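Local coordinates for urocanate hydratase (Paenibacillus sp. Soil724D2, PDB 7NED), which hydrates thiourocanate in the bacterial breakdown of ergothioneine, working with bound NAD+ as cofactor, and also binds urocanate, at residues A[494-499]-A[506-511]; A[469-474]-A[512-517]; A[32-37]-A[190-195]. One frame throughout, in Å; residues are numbered along the deposited sequence.

Contact 1: residues A[494-499]-A[506-511]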
loop_
_atom_site.group_PDB
_atom_site.type_symbol
_atom_site.label_atom_id
_atom_site.label_comp_id
_atom_site.label_asym_id
_atom_site.label_seq_id
_atom_site.Cartn_x
_atom_site.Cartn_y
_atom_site.Cartn_z
ATOM N N VAL A 494 -3.690 -12.196 6.433
ATOM C CA VAL A 494 -3.146 -13.421 5.848
ATOM C C VAL A 494 -4.018 -14.594 6.284
ATOM O O VAL A 494 -4.490 -14.635 7.419
ATOM C CB VAL A 494 -1.669 -13.621 6.260
ATOM C CG1 VAL A 494 -1.553 -13.874 7.808
ATOM C CG2 VAL A 494 -1.037 -14.766 5.462
ATOM N N THR A 495 -4.284 -15.520 5.372
ATOM C CA THR A 495 -5.009 -16.750 5.721
ATOM C C THR A 495 -4.181 -17.926 5.244
ATOM O O THR A 495 -3.576 -17.871 4.157
ATOM C CB THR A 495 -6.396 -16.798 5.061
ATOM O OG1 THR A 495 -7.179 -15.700 5.539
ATOM C CG2 THR A 495 -7.094 -18.090 5.373
ATOM N N LEU A 496 -4.129 -18.966 6.073
ATOM C CA LEU A 496 -3.461 -20.228 5.779
ATOM C C LEU A 496 -4.468 -21.346 5.911
ATOM O O LEU A 496 -5.358 -21.286 6.770
ATOM C CB LEU A 496 -2.294 -20.491 6.727
ATOM C CG LEU A 496 -1.120 -19.526 6.507
ATOM C CD1 LEU A 496 -0.259 -19.504 7.770
ATOM C CD2 LEU A 496 -0.284 -19.978 5.281
ATOM N N VAL A 497 -4.330 -22.367 5.067
ATOM C CA VAL A 497 -5.201 -23.540 5.137
ATOM C C VAL A 497 -4.326 -24.709 5.538
ATOM O O VAL A 497 -3.397 -25.081 4.808
ATOM C CB VAL A 497 -5.913 -23.820 3.807
ATOM C CG1 VAL A 497 -6.845 -25.056 3.972
ATOM C CG2 VAL A 497 -6.671 -22.590 3.336
ATOM N N ALA A 498 -4.598 -25.261 6.706
ATOM C CA ALA A 498 -3.931 -26.474 7.172
ATOM C C ALA A 498 -4.791 -27.640 6.699
ATOM O O ALA A 498 -5.702 -28.089 7.399
ATOM C CB ALA A 498 -3.774 -26.455 8.687
ATOM N N ASP A 499 -4.534 -28.097 5.478
ATOM C CA ASP A 499 -5.314 -29.163 4.875
ATOM C C ASP A 499 -4.681 -30.526 5.071
ATOM O O ASP A 499 -5.153 -31.504 4.488
ATOM C CB ASP A 499 -5.547 -28.888 3.371
ATOM C CG ASP A 499 -4.267 -28.899 2.557
ATOM O OD1 ASP A 499 -3.173 -29.120 3.128
ATOM O OD2 ASP A 499 -4.357 -28.710 1.312
ATOM N N ILE A 506 5.250 -26.841 4.853
ATOM C CA ILE A 506 6.197 -25.807 4.448
ATOM C C ILE A 506 5.514 -24.447 4.412
ATOM O O ILE A 506 6.054 -23.453 4.912
ATOM C CB ILE A 506 6.820 -26.142 3.080
ATOM C CG1 ILE A 506 7.480 -27.510 3.132
ATOM C CG2 ILE A 506 7.780 -25.028 2.660
ATOM C CD1 ILE A 506 7.267 -28.292 1.886
ATOM N N ARG A 507 4.331 -24.372 3.786
ATOM C CA ARG A 507 3.659 -23.076 3.664
ATOM C C ARG A 507 3.379 -22.476 5.039
ATOM O O ARG A 507 3.612 -21.277 5.279
ATOM C CB ARG A 507 2.365 -23.241 2.869
ATOM C CG ARG A 507 2.611 -23.762 1.423
ATOM C CD ARG A 507 1.338 -23.709 0.533
ATOM N NE ARG A 507 0.217 -24.462 1.103
ATOM C CZ ARG A 507 -0.739 -23.896 1.830
ATOM N NH1 ARG A 507 -0.684 -22.579 2.061
ATOM N NH2 ARG A 507 -1.742 -24.648 2.329
ATOM N N LEU A 508 2.853 -23.303 5.951
ATOM C CA LEU A 508 2.463 -22.815 7.271
ATOM C C LEU A 508 3.676 -22.335 8.044
ATOM O O LEU A 508 3.642 -21.285 8.691
ATOM C CB LEU A 508 1.762 -23.925 8.049
ATOM C CG LEU A 508 0.434 -24.393 7.484
ATOM C CD1 LEU A 508 0.072 -25.686 8.206
ATOM C CD2 LEU A 508 -0.594 -23.321 7.798
ATOM N N GLU A 509 4.737 -23.137 8.043
ATOM C CA GLU A 509 5.965 -22.761 8.727
ATOM C C GLU A 509 6.524 -21.462 8.174
ATOM O O GLU A 509 6.919 -20.571 8.939
ATOM C CB GLU A 509 6.992 -23.882 8.562
ATOM C CG GLU A 509 8.205 -23.788 9.463
ATOM C CD GLU A 509 9.164 -24.936 9.173
ATOM O OE1 GLU A 509 9.793 -24.927 8.106
ATOM O OE2 GLU A 509 9.239 -25.879 9.957
ATOM N N THR A 510 6.614 -21.371 6.833
ATOM C CA THR A 510 7.281 -20.232 6.194
ATOM C C THR A 510 6.502 -18.964 6.449
ATOM O O THR A 510 7.070 -17.963 6.896
ATOM C CB THR A 510 7.458 -20.472 4.694
ATOM O OG1 THR A 510 8.120 -21.744 4.492
ATOM C CG2 THR A 510 8.266 -19.311 4.008
ATOM N N THR A 511 5.181 -19.007 6.215
ATOM C CA THR A 511 4.344 -17.831 6.421
ATOM C C THR A 511 4.302 -17.408 7.881
ATOM O O THR A 511 4.443 -16.220 8.193
ATOM C CB THR A 511 2.921 -18.084 5.920
ATOM O OG1 THR A 511 2.935 -18.088 4.491
ATOM C CG2 THR A 511 2.015 -16.970 6.368
#
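Helix 502-525 returns roughly antiparallel over strand 490-498 of the large mixed sheet, and Leu496, Leu508 and Thr511 fill the seam between them. The axes of strand segment 494-498 and helix segment 506-511 approach to 8.8 Å, with 149° between their directions, a layer-to-layer packing in the C-terminal domain. The two leucines pass alongside one another, running in opposite senses, and Leu496 CB presses on Leu508 CD2 at 3.5 Å, a snug fit for two carbons. A turn further along, Thr511 meets Leu496 tip to tip, its CG2 lying 3.7 Å from Leu496 CD1. With OG1 beside the backbone N (chi1 -73°), CG2 falls anti to that N and also reaches Val494 CG2, while OG1 bonds the carbonyl of Ser471. Toward the strand's end, Ala498 CB lies 4.0 Å from Leu508 CD1. Arg507 bends at chi3 to lay the edge of its guanidinium beside Val497 O, with NH2 3.0 Å away in a weak hydrogen bond. Its NH1 makes the stronger link, a salt bridge to Asp474, and also bonds Met472 O. Aliphatic packing thus carries this buried seam, while Asp474, which also bridges to Arg18, probably offsets part of the charge that Arg507 brings into it.

Contact 2: residues A[469-474]-A[512-517]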
loop_
_atom_site.group_PDB
_atom_site.type_symbol
_atom_site.label_atom_id
_atom_site.label_comp_id
_atom_site.label_asym_id
_atom_site.label_seq_id
_atom_site.Cartn_x
_atom_site.Cartn_y
_atom_site.Cartn_z
ATOM N N CYS A 469 3.032 -13.006 0.758
ATOM C CA CYS A 469 2.883 -13.562 -0.586
ATOM C C CYS A 469 4.096 -14.381 -0.967
ATOM O O CYS A 469 3.982 -15.380 -1.691
ATOM C CB CYS A 469 2.709 -12.455 -1.620
ATOM S SG CYS A 469 1.074 -11.682 -1.585
ATOM N N SER A 470 5.276 -13.896 -0.583
ATOM C CA SER A 470 6.511 -14.610 -0.859
ATOM C C SER A 470 6.673 -15.834 0.022
ATOM O O SER A 470 7.606 -16.613 -0.186
ATOM C CB SER A 470 7.706 -13.665 -0.653
ATOM O OG SER A 470 7.539 -12.475 -1.408
ATOM N N SER A 471 5.813 -16.007 1.021
ATOM C CA SER A 471 5.986 -17.067 2.008
ATOM C C SER A 471 4.984 -18.202 1.838
ATOM O O SER A 471 4.865 -19.048 2.747
ATOM C CB SER A 471 5.850 -16.491 3.425
ATOM O OG SER A 471 6.897 -15.569 3.716
ATOM N N MET A 472 4.208 -18.202 0.760
ATOM C CA MET A 472 3.338 -19.320 0.379
ATOM C C MET A 472 1.985 -19.309 1.091
ATOM O O MET A 472 1.366 -20.365 1.265
ATOM C CB MET A 472 4.069 -20.622 0.678
ATOM C CG MET A 472 5.367 -20.669 -0.140
ATOM S SD MET A 472 6.346 -22.154 0.119
ATOM C CE MET A 472 6.901 -21.892 1.762
ATOM N N ALA A 473 1.525 -18.149 1.552
ATOM C CA ALA A 473 0.225 -18.043 2.190
ATOM C C ALA A 473 -0.886 -18.339 1.170
ATOM O O ALA A 473 -0.668 -18.372 -0.054
ATOM C CB ALA A 473 0.063 -16.638 2.789
ATOM N N ASP A 474 -2.097 -18.581 1.684
ATOM C CA ASP A 474 -3.214 -18.909 0.797
ATOM C C ASP A 474 -3.982 -17.677 0.389
ATOM O O ASP A 474 -4.472 -17.593 -0.739
ATOM C CB ASP A 474 -4.178 -19.899 1.500
ATOM C CG ASP A 474 -3.570 -21.296 1.606
ATOM O OD1 ASP A 474 -3.067 -21.626 2.704
ATOM O OD2 ASP A 474 -3.505 -22.015 0.576
ATOM N N LEU A 512 4.061 -18.353 8.795
ATOM C CA LEU A 512 3.873 -17.948 10.183
ATOM C C LEU A 512 5.185 -17.425 10.790
ATOM O O LEU A 512 5.184 -16.427 11.519
ATOM C CB LEU A 512 3.278 -19.121 10.995
ATOM C CG LEU A 512 1.807 -19.409 10.591
ATOM C CD1 LEU A 512 1.252 -20.727 11.200
ATOM C CD2 LEU A 512 0.867 -18.225 10.937
ATOM N N ASN A 513 6.322 -18.070 10.505
ATOM C CA ASN A 513 7.581 -17.517 11.022
ATOM C C ASN A 513 7.827 -16.098 10.496
ATOM O O ASN A 513 8.376 -15.254 11.209
ATOM C CB ASN A 513 8.764 -18.393 10.639
ATOM C CG ASN A 513 8.845 -19.668 11.434
ATOM O OD1 ASN A 513 8.284 -19.799 12.536
ATOM N ND2 ASN A 513 9.619 -20.610 10.904
ATOM N N ASN A 514 7.458 -15.820 9.247
ATOM C CA ASN A 514 7.705 -14.478 8.698
ATOM C C ASN A 514 6.618 -13.483 9.070
ATOM O O ASN A 514 6.881 -12.273 9.141
ATOM C CB ASN A 514 7.831 -14.537 7.160
ATOM C CG ASN A 514 9.038 -15.318 6.716
ATOM O OD1 ASN A 514 9.903 -15.619 7.545
ATOM N ND2 ASN A 514 9.084 -15.713 5.431
ATOM N N ASP A 515 5.395 -13.958 9.288
ATOM C CA ASP A 515 4.333 -13.055 9.709
ATOM C C ASP A 515 4.629 -12.515 11.099
ATOM O O ASP A 515 4.558 -11.302 11.326
ATOM C CB ASP A 515 2.993 -13.776 9.658
ATOM C CG ASP A 515 1.809 -12.827 9.793
ATOM O OD1 ASP A 515 1.763 -11.788 9.097
ATOM O OD2 ASP A 515 0.896 -13.133 10.602
ATOM N N THR A 516 5.043 -13.386 12.032
ATOM C CA THR A 516 5.444 -12.871 13.334
ATOM C C THR A 516 6.850 -12.293 13.301
ATOM O O THR A 516 7.117 -11.313 13.998
ATOM C CB THR A 516 5.347 -13.966 14.413
ATOM O OG1 THR A 516 6.035 -15.145 13.993
ATOM C CG2 THR A 516 3.878 -14.311 14.619
ATOM N N GLY A 517 7.749 -12.872 12.504
ATOM C CA GLY A 517 9.126 -12.412 12.517
ATOM C C GLY A 517 9.248 -10.957 12.108
ATOM O O GLY A 517 9.984 -10.185 12.719
#
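Ser471 OG is gripped twice: Asn514 ND2 gives it a hydrogen bond of 2.8 Å across the contact, and it bonds in turn to the carbonyl of Leu467, in the last turn of helix 459-469. The bond from Asn514 is nearly straight, with an N-H...O angle of 160°, and OG lies close to the plane of the amide. Ser471 sits in the type I turn running from Cys469 to Met472, where the chain leaves helix 459-469 on its way to strand 475-480. In both residues the polar branch stands anti to the carbonyl carbon, chi1 -65° in each, and this aims hydroxyl and amide at one another. Asn514 ND2 has a second acceptor, Lys83 O of the second subunit, and Phe82 of that subunit packs on the same side chain. Were Asn514 replaced by an alanine, Ser471 OG would probably keep its bond to Leu467 but lose its amide donor, and Lys83 O of the second subunit would lose its partner. Next along the helix, Asp515 accepts bonds from Asn464 and Asn468 of helix 459-469 and bridges to Arg432 on strand 428-441. Little surface is buried between the segments, so directed hydrogen bonds rather than apolar packing join turn to helix, and the amide's two donations couple that joint to the dimer interface.

Contact 3: residues A[32-37]-A[190-195]. With NAD (nicotinamide-adenine-dinucleotide), chain C; EDO (1,2-ethanediol), chain D.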
loop_
_atom_site.group_PDB
_atom_site.type_symbol
_atom_site.label_atom_id
_atom_site.label_comp_id
_atom_site.label_asym_id
_atom_site.label_seq_id
_atom_site.Cartn_x
_atom_site.Cartn_y
_atom_site.Cartn_z
ATOM N N ASN A 32 -21.915 -15.002 10.118
ATOM C CA ASN A 32 -21.761 -14.259 11.355
ATOM C C ASN A 32 -21.936 -12.763 11.174
ATOM O O ASN A 32 -21.635 -12.008 12.099
ATOM C CB ASN A 32 -20.400 -14.549 11.987
ATOM C CG ASN A 32 -20.324 -15.966 12.532
ATOM O OD1 ASN A 32 -21.326 -16.494 12.988
ATOM N ND2 ASN A 32 -19.160 -16.596 12.427
ATOM N N GLY A 33 -22.415 -12.323 10.026
ATOM C CA GLY A 33 -22.433 -10.911 9.742
ATOM C C GLY A 33 -23.575 -10.220 10.448
ATOM O O GLY A 33 -24.637 -10.803 10.674
ATOM N N GLU A 34 -23.335 -8.960 10.810
ATOM C CA GLU A 34 -24.351 -8.157 11.485
ATOM C C GLU A 34 -25.460 -7.716 10.536
ATOM O O GLU A 34 -26.565 -7.411 10.994
ATOM C CB GLU A 34 -23.694 -6.934 12.127
ATOM C CG GLU A 34 -22.745 -7.289 13.313
ATOM C CD GLU A 34 -23.482 -7.793 14.587
ATOM O OE1 GLU A 34 -23.102 -8.890 15.087
ATOM O OE2 GLU A 34 -24.392 -7.095 15.130
ATOM N N ASN A 35 -25.201 -7.679 9.221
ATOM C CA ASN A 35 -26.245 -7.327 8.238
ATOM C C ASN A 35 -25.891 -8.019 6.913
ATOM O O ASN A 35 -25.549 -7.400 5.912
ATOM C CB ASN A 35 -26.377 -5.811 8.087
ATOM C CG ASN A 35 -27.619 -5.392 7.300
ATOM O OD1 ASN A 35 -28.373 -6.223 6.805
ATOM N ND2 ASN A 35 -27.826 -4.085 7.183
ATOM N N GLN A 36 -25.963 -9.357 6.921
ATOM C CA GLN A 36 -25.596 -10.177 5.761
ATOM C C GLN A 36 -26.276 -9.707 4.480
ATOM O O GLN A 36 -25.678 -9.683 3.402
ATOM C CB GLN A 36 -26.019 -11.608 6.053
ATOM C CG GLN A 36 -25.692 -12.532 4.982
ATOM C CD GLN A 36 -26.374 -13.855 5.177
ATOM O OE1 GLN A 36 -27.228 -14.247 4.381
ATOM N NE2 GLN A 36 -25.935 -14.594 6.181
ATOM N N LYS A 37 -27.535 -9.326 4.603
ATOM C CA LYS A 37 -28.329 -8.879 3.485
ATOM C C LYS A 37 -27.655 -7.709 2.766
ATOM O O LYS A 37 -27.829 -7.538 1.549
ATOM C CB LYS A 37 -29.697 -8.566 4.039
ATOM C CG LYS A 37 -30.816 -8.130 3.279
ATOM N N GLU A 190 -32.396 -2.383 20.961
ATOM C CA GLU A 190 -32.869 -3.448 21.764
ATOM C C GLU A 190 -32.568 -4.735 21.049
ATOM O O GLU A 190 -32.243 -5.671 21.654
ATOM C CB GLU A 190 -34.354 -3.326 22.044
ATOM C CG GLU A 190 -34.831 -4.415 22.957
ATOM C CD GLU A 190 -34.424 -4.148 24.373
ATOM O OE1 GLU A 190 -34.127 -3.049 24.694
ATOM O OE2 GLU A 190 -34.429 -5.019 25.179
ATOM N N ASP A 191 -32.644 -4.728 19.743
ATOM C CA ASP A 191 -32.344 -5.903 18.951
ATOM C C ASP A 191 -30.936 -6.452 19.282
ATOM O O ASP A 191 -30.777 -7.607 19.508
ATOM N N ARG A 192 -29.953 -5.564 19.330
ATOM C CA ARG A 192 -28.626 -5.968 19.665
ATOM C C ARG A 192 -28.564 -6.442 21.098
ATOM O O ARG A 192 -27.932 -7.406 21.328
ATOM C CB ARG A 192 -27.580 -4.919 19.409
ATOM C CG ARG A 192 -27.605 -4.336 18.039
ATOM C CD ARG A 192 -26.609 -4.928 17.088
ATOM N NE ARG A 192 -26.592 -4.078 15.920
ATOM C CZ ARG A 192 -25.595 -3.894 15.058
ATOM N NH1 ARG A 192 -25.808 -3.090 14.030
ATOM N NH2 ARG A 192 -24.441 -4.489 15.162
ATOM N N VAL A 193 -29.182 -5.732 22.024
ATOM C CA VAL A 193 -29.159 -6.217 23.413
ATOM C C VAL A 193 -29.674 -7.658 23.494
ATOM O O VAL A 193 -29.062 -8.524 24.140
ATOM C CB VAL A 193 -29.952 -5.284 24.346
ATOM C CG1 VAL A 193 -29.967 -5.888 25.718
ATOM C CG2 VAL A 193 -29.305 -3.908 24.432
ATOM N N ASP A 194 -30.802 -7.941 22.830
ATOM C CA ASP A 194 -31.404 -9.275 22.894
ATOM C C ASP A 194 -30.490 -10.326 22.272
ATOM O O ASP A 194 -30.343 -11.437 22.798
ATOM C CB ASP A 194 -32.742 -9.274 22.156
ATOM C CG ASP A 194 -33.851 -8.726 22.993
ATOM O OD1 ASP A 194 -33.880 -9.042 24.195
ATOM O OD2 ASP A 194 -34.695 -7.980 22.441
ATOM N N ARG A 195 -29.917 -10.018 21.112
ATOM C CA ARG A 195 -28.979 -10.944 20.484
ATOM C C ARG A 195 -27.894 -11.376 21.466
ATOM O O ARG A 195 -27.572 -12.562 21.574
ATOM C CB ARG A 195 -28.376 -10.297 19.227
ATOM C CG ARG A 195 -27.484 -11.230 18.427
ATOM C CD ARG A 195 -28.270 -12.468 18.046
ATOM N NE ARG A 195 -27.497 -13.463 17.304
ATOM C CZ ARG A 195 -28.041 -14.523 16.708
ATOM N NH1 ARG A 195 -27.274 -15.391 16.052
ATOM N NH2 ARG A 195 -29.355 -14.722 16.787
HETATM P PA NAD C . -21.114 -2.513 14.925
HETATM O O1A NAD C . -21.526 -1.294 14.104
HETATM O O2A NAD C . -21.519 -3.907 14.668
HETATM O O5B NAD C . -21.880 -2.204 16.405
HETATM C C5B NAD C . -21.806 -0.900 16.822
HETATM C C4B NAD C . -22.853 -0.829 18.028
HETATM O O4B NAD C . -22.957 0.454 18.579
HETATM C C3B NAD C . -24.215 -1.170 17.343
HETATM O O3B NAD C . -24.857 -2.152 18.045
HETATM C C2B NAD C . -24.987 0.182 17.438
HETATM O O2B NAD C . -26.331 0.024 17.712
HETATM C C1B NAD C . -24.365 0.727 18.721
HETATM N N9A NAD C . -24.423 2.183 18.855
HETATM C C8A NAD C . -24.267 3.170 17.887
HETATM N N7A NAD C . -24.384 4.384 18.363
HETATM C C5A NAD C . -24.602 4.205 19.723
HETATM C C6A NAD C . -24.818 5.111 20.785
HETATM N N6A NAD C . -24.808 6.448 20.586
HETATM N N1A NAD C . -25.012 4.640 22.049
HETATM C C2A NAD C . -25.040 3.291 22.181
HETATM N N3A NAD C . -24.855 2.317 21.275
HETATM C C4A NAD C . -24.641 2.820 20.041
HETATM O O3 NAD C . -19.604 -2.156 15.151
HETATM P PN NAD C . -18.605 -3.255 15.732
HETATM O O1N NAD C . -18.061 -4.342 14.852
HETATM O O2N NAD C . -19.033 -3.547 17.155
HETATM O O5D NAD C . -17.159 -2.361 16.019
HETATM C C5D NAD C . -17.353 -1.222 16.875
HETATM C C4D NAD C . -16.073 -0.434 16.922
HETATM O O4D NAD C . -14.964 -1.274 17.180
HETATM C C3D NAD C . -15.886 0.046 15.390
HETATM O O3D NAD C . -15.444 1.398 15.327
HETATM C C2D NAD C . -14.748 -0.891 14.842
HETATM O O2D NAD C . -13.875 -0.316 13.959
HETATM C C1D NAD C . -14.020 -0.854 16.223
HETATM N N1N NAD C . -12.801 -1.659 16.377
HETATM C C2N NAD C . -11.760 -1.122 15.645
HETATM C C3N NAD C . -10.491 -1.678 15.695
HETATM C C7N NAD C . -9.425 -1.041 14.793
HETATM O O7N NAD C . -8.216 -1.085 15.019
HETATM N N7N NAD C . -9.862 -0.446 13.622
HETATM C C4N NAD C . -10.321 -2.784 16.538
HETATM C C5N NAD C . -11.397 -3.280 17.273
HETATM C C6N NAD C . -12.668 -2.685 17.202
HETATM C C1 EDO D . -29.414 -10.266 8.256
HETATM O O1 EDO D . -29.199 -9.511 7.098
HETATM C C2 EDO D . -28.198 -11.087 8.564
HETATM O O2 EDO D . -27.197 -10.371 9.259
#
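Glu34 and Arg192 form the single direct link between loop 32-37 and the start of helix 190-198, and the loop leads up to it and away again. Past Asn32, the first residue after helix 17-31 to leave helical angles, Gly33 O accepts a hydrogen bond from O2 of a 1,2-ethanediol, probably from the crystallisation liquor. Glu34 then folds at chi2 (-70°), which brings OE2 to 2.6 Å from Arg192 NH2 in a short salt bridge. The carboxylate and guanidinium planes lie 26° apart, and OE2 meets the guanidinium obliquely. OE2 has a second cation in Arg196, while the same Arg192 NH2 makes a weak hydrogen bond, 3.0 Å, to NAD O2A on the adenosine-side phosphate. NAD O3B, a hydroxyl of the adenosine ribose, lies over one face of the Arg192 guanidinium, offset toward its rim. Arg192 is therefore shared between protein carboxylate and cofactor, and Glu34 probably helps to steer it. Further on, Gln36 N donates to ethanediol O2 at 2.8 Å, and Lys37 N to ethanediol O1 at 3.0 Å. Loop 32-37 bridges helix 17-31 and strand 40-42 in the N-terminal domain; helix 190-198 follows strand 182-187 of the parallel Rossmann-like sheet, whose Glu187 packs against Arg192 and also bonds NAD.

From the N terminus, contact 3 opens first and closes a loop of some 150 residues, tying the N-terminal domain to the Rossmann-like domain beside NAD. It is complete well before contact 2 opens at 469-474. Contact 1 then opens on strand 490-498 and closes at 506-511, just before 512-517 closes contact 2, so the shorter loop lies wholly within the longer. Both end on helix 502-525, their centres about 7 Å apart, joining it to sheet and turn, and they touch directly, for example through the Arg507 to Asp474 salt bridge. Contact 3 is remote, its centre about 34 Å from that of contact 2, on the opposite side of the chain's centre.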